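Local coordinates for putative ABC transporter amino acid-binding protein (Sinorhizobium meliloti, PDB 2Q88) that binds the compatible solute ectoine, and recognises hydroxyectoine too, as the substrate-binding protein of an ABC transporter, at residues 100-105 with 172-177; 154-159 with 178-183. One frame throughout, in Å; residues are numbered along the deposited sequence.

Contact 1: residues 100-105 with 172-177; sequences AEAFAL and LPVLSI. With 4CS ((4S)-2-methyl-1,4,5,6-tetrahydropyrimidine-4-carboxylic acid), chain F.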
loop_
_atom_site.group_PDB
_atom_site.type_symbol
_atom_site.label_atom_id
_atom_site.label_comp_id
_atom_site.label_asym_id
_atom_site.label_seq_id
_atom_site.Cartn_x
_atom_site.Cartn_y
_atom_site.Cartn_z
ATOM N N ALA A 100 -7.430 3.610 -6.242
ATOM C CA ALA A 100 -8.743 3.612 -5.621
ATOM C C ALA A 100 -8.926 2.286 -4.870
ATOM O O ALA A 100 -8.098 1.383 -4.992
ATOM C CB ALA A 100 -9.795 3.769 -6.691
ATOM N N GLU A 101 -10.016 2.172 -4.110
ATOM C CA GLU A 101 -10.316 0.963 -3.348
ATOM C C GLU A 101 -11.336 0.121 -4.101
ATOM O O GLU A 101 -12.181 0.659 -4.828
ATOM C CB GLU A 101 -10.864 1.306 -1.948
ATOM C CG GLU A 101 -9.984 2.226 -1.105
ATOM C CD GLU A 101 -8.853 1.474 -0.418
ATOM O OE1 GLU A 101 -8.419 0.430 -0.956
ATOM O OE2 GLU A 101 -8.414 1.904 0.668
ATOM N N ALA A 102 -11.254 -1.194 -3.925
ATOM C CA ALA A 102 -12.168 -2.126 -4.581
ATOM C C ALA A 102 -12.748 -3.150 -3.599
ATOM O O ALA A 102 -12.256 -3.289 -2.482
ATOM C CB ALA A 102 -11.476 -2.830 -5.748
ATOM N N PHE A 103 -13.810 -3.839 -4.028
ATOM C CA PHE A 103 -14.382 -4.985 -3.321
ATOM C C PHE A 103 -14.297 -6.222 -4.197
ATOM O O PHE A 103 -14.567 -6.146 -5.405
ATOM C CB PHE A 103 -15.877 -4.792 -3.078
ATOM C CG PHE A 103 -16.230 -3.786 -2.022
ATOM C CD1 PHE A 103 -15.315 -3.358 -1.078
ATOM C CD2 PHE A 103 -17.544 -3.323 -1.942
ATOM C CE1 PHE A 103 -15.700 -2.426 -0.075
ATOM C CE2 PHE A 103 -17.925 -2.421 -0.964
ATOM C CZ PHE A 103 -16.998 -1.967 -0.035
ATOM N N ALA A 104 -13.967 -7.351 -3.574
ATOM C CA ALA A 104 -14.182 -8.672 -4.149
ATOM C C ALA A 104 -15.431 -9.222 -3.460
ATOM O O ALA A 104 -15.515 -9.235 -2.233
ATOM C CB ALA A 104 -12.981 -9.566 -3.886
ATOM N N LEU A 105 -16.378 -9.678 -4.272
ATOM C CA LEU A 105 -17.747 -9.970 -3.854
ATOM C C LEU A 105 -18.194 -11.306 -4.448
ATOM O O LEU A 105 -17.589 -11.804 -5.399
ATOM C CB LEU A 105 -18.656 -8.854 -4.407
ATOM C CG LEU A 105 -19.342 -7.735 -3.602
ATOM C CD1 LEU A 105 -18.952 -7.647 -2.149
ATOM C CD2 LEU A 105 -19.174 -6.394 -4.283
ATOM N N LEU A 172 -9.425 -4.475 -1.002
ATOM C CA LEU A 172 -8.037 -4.062 -1.254
ATOM C C LEU A 172 -8.093 -2.973 -2.323
ATOM O O LEU A 172 -9.170 -2.727 -2.885
ATOM C CB LEU A 172 -7.213 -5.237 -1.797
ATOM C CG LEU A 172 -6.759 -6.354 -0.852
ATOM C CD1 LEU A 172 -5.883 -7.324 -1.593
ATOM C CD2 LEU A 172 -6.036 -5.802 0.355
ATOM N N PRO A 173 -6.970 -2.312 -2.615
ATOM C CA PRO A 173 -6.887 -1.434 -3.780
ATOM C C PRO A 173 -7.281 -2.135 -5.082
ATOM O O PRO A 173 -7.046 -3.330 -5.243
ATOM C CB PRO A 173 -5.404 -1.027 -3.800
ATOM C CG PRO A 173 -5.013 -1.066 -2.372
ATOM C CD PRO A 173 -5.697 -2.319 -1.856
ATOM N N VAL A 174 -7.930 -1.385 -5.976
ATOM C CA VAL A 174 -8.350 -1.868 -7.297
ATOM C C VAL A 174 -7.305 -2.750 -7.983
ATOM O O VAL A 174 -7.604 -3.869 -8.399
ATOM C CB VAL A 174 -8.721 -0.675 -8.214
ATOM C CG1 VAL A 174 -8.985 -1.131 -9.652
ATOM C CG2 VAL A 174 -9.933 0.059 -7.642
ATOM N N LEU A 175 -6.083 -2.251 -8.108
ATOM C CA LEU A 175 -5.048 -3.024 -8.792
ATOM C C LEU A 175 -4.722 -4.351 -8.105
ATOM O O LEU A 175 -4.436 -5.336 -8.789
ATOM C CB LEU A 175 -3.788 -2.191 -8.994
ATOM C CG LEU A 175 -3.894 -1.087 -10.044
ATOM C CD1 LEU A 175 -2.760 -0.095 -9.837
ATOM C CD2 LEU A 175 -3.831 -1.653 -11.472
ATOM N N SER A 176 -4.764 -4.370 -6.774
ATOM C CA SER A 176 -4.503 -5.592 -5.992
ATOM C C SER A 176 -5.630 -6.617 -6.130
ATOM O O SER A 176 -5.369 -7.824 -6.241
ATOM C CB SER A 176 -4.328 -5.261 -4.503
ATOM O OG SER A 176 -3.302 -4.309 -4.277
ATOM N N ILE A 177 -6.875 -6.141 -6.079
ATOM C CA ILE A 177 -8.039 -7.022 -6.221
ATOM C C ILE A 177 -8.050 -7.625 -7.627
ATOM O O ILE A 177 -8.194 -8.834 -7.771
ATOM C CB ILE A 177 -9.372 -6.268 -5.907
ATOM C CG1 ILE A 177 -9.554 -6.041 -4.390
ATOM C CG2 ILE A 177 -10.577 -7.014 -6.445
ATOM C CD1 ILE A 177 -9.674 -7.349 -3.532
HETATM O O 4CS F . -3.373 0.836 4.379
HETATM C C 4CS F . -2.855 0.891 3.264
HETATM O OXT 4CS F . -1.978 1.732 3.029
HETATM C CA 4CS F . -3.313 -0.058 2.164
HETATM C CB 4CS F . -3.587 -1.464 2.663
HETATM C CAD 4CS F . -4.086 -2.333 1.505
HETATM N NAG 4CS F . -3.098 -2.295 0.395
HETATM C CAI 4CS F . -2.261 -1.185 0.203
HETATM C CAA 4CS F . -1.234 -1.172 -0.943
HETATM N N 4CS F . -2.325 -0.086 1.070
#
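V174 keeps CG1 anti to its backbone N (chi1 172°), which puts CG2 on the N side, where A100 and A102 lie. There the methyl sits 3.8 Å from A100 CB and equally 3.8 Å from A102 CB, touching both side chains. One turn further on, I177 has CG1 anti to its carbonyl carbon: CG1 comes to 4.0 Å from A102 CB, while CD1 continues to A104 CB, also at 4.0 Å. Three alanines of 100-105 thus meet the first turn of the helix through single methyls. The backbones are joined alongside. V174 N donates to A100 O at 2.9 Å, approaching from above the carbonyl plane, 35° out of it, and A102 N donates to L172 O at 2.8 Å. E101 and P173 form an antiparallel, non-hydrogen-bonded pair between the two bonds. This is the point in a type II periplasmic binding protein fold where strand 169-173 turns into helix 174-184 beside the antiparallel strand 98-106, with P173 as the N-cap residue, and the strand end faces the ligand cleft. P173 carries the contact to ectoine, its CD lying 3.4 Å from NAG of the ligand. E101 OE1 lies above the proline ring plane, 3.5 Å from P173 N, an atom with no hydrogen to give. The other oxygen of E101, OE2, is hydrogen-bonded to T134 OG1; because T134 N binds the ligand, E101 is a second-shell residue of the pocket. OE1 also lies close to the like-charged E135 carboxylate, a pairing that might favour a proton on one of the two. F103, whose CB points away from 172-177, meets Y116 edge-to-face.

Contact 2: residues 154-159 with 178-183; sequences DGQSGL and NDLVSK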
loop_
_atom_site.group_PDB
_atom_site.type_symbol
_atom_site.label_atom_id
_atom_site.label_comp_id
_atom_site.label_asym_id
_atom_site.label_seq_id
_atom_site.Cartn_x
_atom_site.Cartn_y
_atom_site.Cartn_z
ATOM N N ASP A 154 -3.511 -11.829 4.087
ATOM C CA ASP A 154 -3.082 -11.615 2.698
ATOM C C ASP A 154 -4.180 -11.924 1.679
ATOM O O ASP A 154 -5.242 -12.429 2.035
ATOM C CB ASP A 154 -1.837 -12.446 2.403
ATOM C CG ASP A 154 -2.016 -13.905 2.781
ATOM O OD1 ASP A 154 -2.795 -14.603 2.104
ATOM O OD2 ASP A 154 -1.415 -14.435 3.740
ATOM N N GLY A 155 -3.899 -11.634 0.411
ATOM C CA GLY A 155 -4.894 -11.748 -0.644
ATOM C C GLY A 155 -5.451 -13.141 -0.876
ATOM O O GLY A 155 -6.652 -13.311 -1.041
ATOM N N GLN A 156 -4.573 -14.138 -0.903
ATOM C CA GLN A 156 -4.998 -15.520 -1.150
ATOM C C GLN A 156 -5.921 -16.031 -0.027
ATOM O O GLN A 156 -6.905 -16.720 -0.289
ATOM C CB GLN A 156 -3.773 -16.422 -1.386
ATOM C CG GLN A 156 -3.105 -16.164 -2.747
ATOM C CD GLN A 156 -1.667 -16.673 -2.867
ATOM O OE1 GLN A 156 -0.963 -16.866 -1.868
ATOM N NE2 GLN A 156 -1.221 -16.866 -4.103
ATOM N N SER A 157 -5.632 -15.643 1.215
ATOM C CA SER A 157 -6.504 -15.973 2.346
ATOM C C SER A 157 -7.837 -15.230 2.282
ATOM O O SER A 157 -8.873 -15.798 2.616
ATOM C CB SER A 157 -5.811 -15.709 3.676
ATOM O OG SER A 157 -4.714 -16.603 3.845
ATOM N N GLY A 158 -7.805 -13.968 1.852
ATOM C CA GLY A 158 -9.034 -13.174 1.685
ATOM C C GLY A 158 -9.999 -13.780 0.694
ATOM O O GLY A 158 -11.215 -13.839 0.937
ATOM N N LEU A 159 -9.457 -14.222 -0.436
ATOM C CA LEU A 159 -10.246 -14.905 -1.453
ATOM C C LEU A 159 -10.807 -16.227 -0.946
ATOM O O LEU A 159 -11.969 -16.545 -1.189
ATOM C CB LEU A 159 -9.415 -15.128 -2.715
ATOM C CG LEU A 159 -10.199 -15.065 -4.024
ATOM C CD1 LEU A 159 -10.607 -13.635 -4.339
ATOM C CD2 LEU A 159 -9.318 -15.604 -5.112
ATOM N N ASN A 178 -7.884 -6.786 -8.651
ATOM C CA ASN A 178 -7.872 -7.258 -10.045
ATOM C C ASN A 178 -6.789 -8.298 -10.319
ATOM O O ASN A 178 -7.022 -9.287 -11.016
ATOM C CB ASN A 178 -7.716 -6.086 -11.024
ATOM C CG ASN A 178 -9.008 -5.302 -11.228
ATOM O OD1 ASN A 178 -10.109 -5.789 -10.961
ATOM N ND2 ASN A 178 -8.872 -4.080 -11.722
ATOM N N ASP A 179 -5.602 -8.070 -9.774
ATOM C CA ASP A 179 -4.502 -9.012 -9.935
ATOM C C ASP A 179 -4.816 -10.354 -9.272
ATOM O O ASP A 179 -4.642 -11.423 -9.877
ATOM C CB ASP A 179 -3.224 -8.406 -9.366
ATOM C CG ASP A 179 -2.005 -9.193 -9.733
ATOM O OD1 ASP A 179 -1.465 -9.874 -8.839
ATOM O OD2 ASP A 179 -1.523 -9.216 -10.890
ATOM N N LEU A 180 -5.307 -10.283 -8.037
ATOM C CA LEU A 180 -5.637 -11.465 -7.242
ATOM C C LEU A 180 -6.759 -12.297 -7.867
ATOM O O LEU A 180 -6.627 -13.519 -7.993
ATOM C CB LEU A 180 -5.995 -11.037 -5.811
ATOM C CG LEU A 180 -6.614 -12.020 -4.822
ATOM C CD1 LEU A 180 -5.617 -13.111 -4.423
ATOM C CD2 LEU A 180 -7.102 -11.249 -3.594
ATOM N N VAL A 181 -7.840 -11.633 -8.276
ATOM C CA VAL A 181 -8.987 -12.301 -8.908
ATOM C C VAL A 181 -8.623 -12.932 -10.261
ATOM O O VAL A 181 -9.023 -14.065 -10.552
ATOM C CB VAL A 181 -10.202 -11.342 -9.040
ATOM C CG1 VAL A 181 -11.355 -11.987 -9.812
ATOM C CG2 VAL A 181 -10.683 -10.917 -7.650
ATOM N N SER A 182 -7.844 -12.214 -11.067
ATOM C CA SER A 182 -7.423 -12.728 -12.376
ATOM C C SER A 182 -6.506 -13.957 -12.289
ATOM O O SER A 182 -6.366 -14.699 -13.266
ATOM C CB SER A 182 -6.764 -11.626 -13.209
ATOM O OG SER A 182 -5.499 -11.271 -12.676
ATOM N N LYS A 183 -5.881 -14.162 -11.132
ATOM C CA LYS A 183 -5.030 -15.330 -10.902
ATOM C C LYS A 183 -5.791 -16.477 -10.238
ATOM O O LYS A 183 -5.327 -17.623 -10.236
ATOM C CB LYS A 183 -3.827 -14.962 -10.036
ATOM C CG LYS A 183 -2.768 -14.134 -10.728
ATOM C CD LYS A 183 -1.667 -13.776 -9.758
ATOM C CE LYS A 183 -0.725 -12.750 -10.350
ATOM N NZ LYS A 183 -0.067 -11.938 -9.287
#
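L180 presses both its methyls against the peptide carbonyl of G155: CD2 comes to 3.3 Å from G155 O and CD1 to 3.5 Å. CD1 also lies 3.8 Å from Q156 N, the nitrogen of the same peptide group, so the leucine's forked end lies against the first turn of helix 155-164. G155 has no side chain on this approach, and the methyls come right up to its main chain. The carbonyl they touch is not without a polar partner, since G155 O accepts the helical bond from L159 N at 3.0 Å. L159 adds a wider apolar layer, its CD1 standing 4.3 Å from L180 CD2 and likewise 4.3 Å from V181 CG2. The CB of L180 points toward helix 155-164, and chi1 of 169° sets CG anti to the backbone N. An alanine in its place would probably open a gap over the G155 peptide and deprive L159 CD1 of one of its apolar partners across the contact. Behind this first shell, D154 fixes the helix start as an N-cap: its OD1 takes the N-H of S157 at 3.1 Å, nearly along the C-O axis. The short helix axes approach to 10.4 Å and cross at -64°, so the touch is confined to a small patch near the surface. Helix 155-164 belongs to the right-handed crossover from strand 149-151 to strand 169-173, which flank strand 127-129; helix 174-184 follows directly, and its V181 packs in turn on V191 of strand 189-192.

How the contacts relate
From the N terminus, strand 98-106 comes first, supplying 100-105, and the chain then runs through helix 116-121, strand 127-129, helix 134-141 and strand 149-151 to 154-159. Strand 169-173 follows, and contact 1 closes a loop of 66 residues as 172-177 meets 100-105. The next residues, 178-183, close the much shorter 18-residue loop of contact 2. The two loops cross, because 154-159 lies within the first while 178-183 lies beyond it. Helix 174-184 serves both: its first turn packs on strand 98-106, just after P173 at the ectoine cleft, and its later turns join helix 155-164. The contact centres are about 10 Å apart.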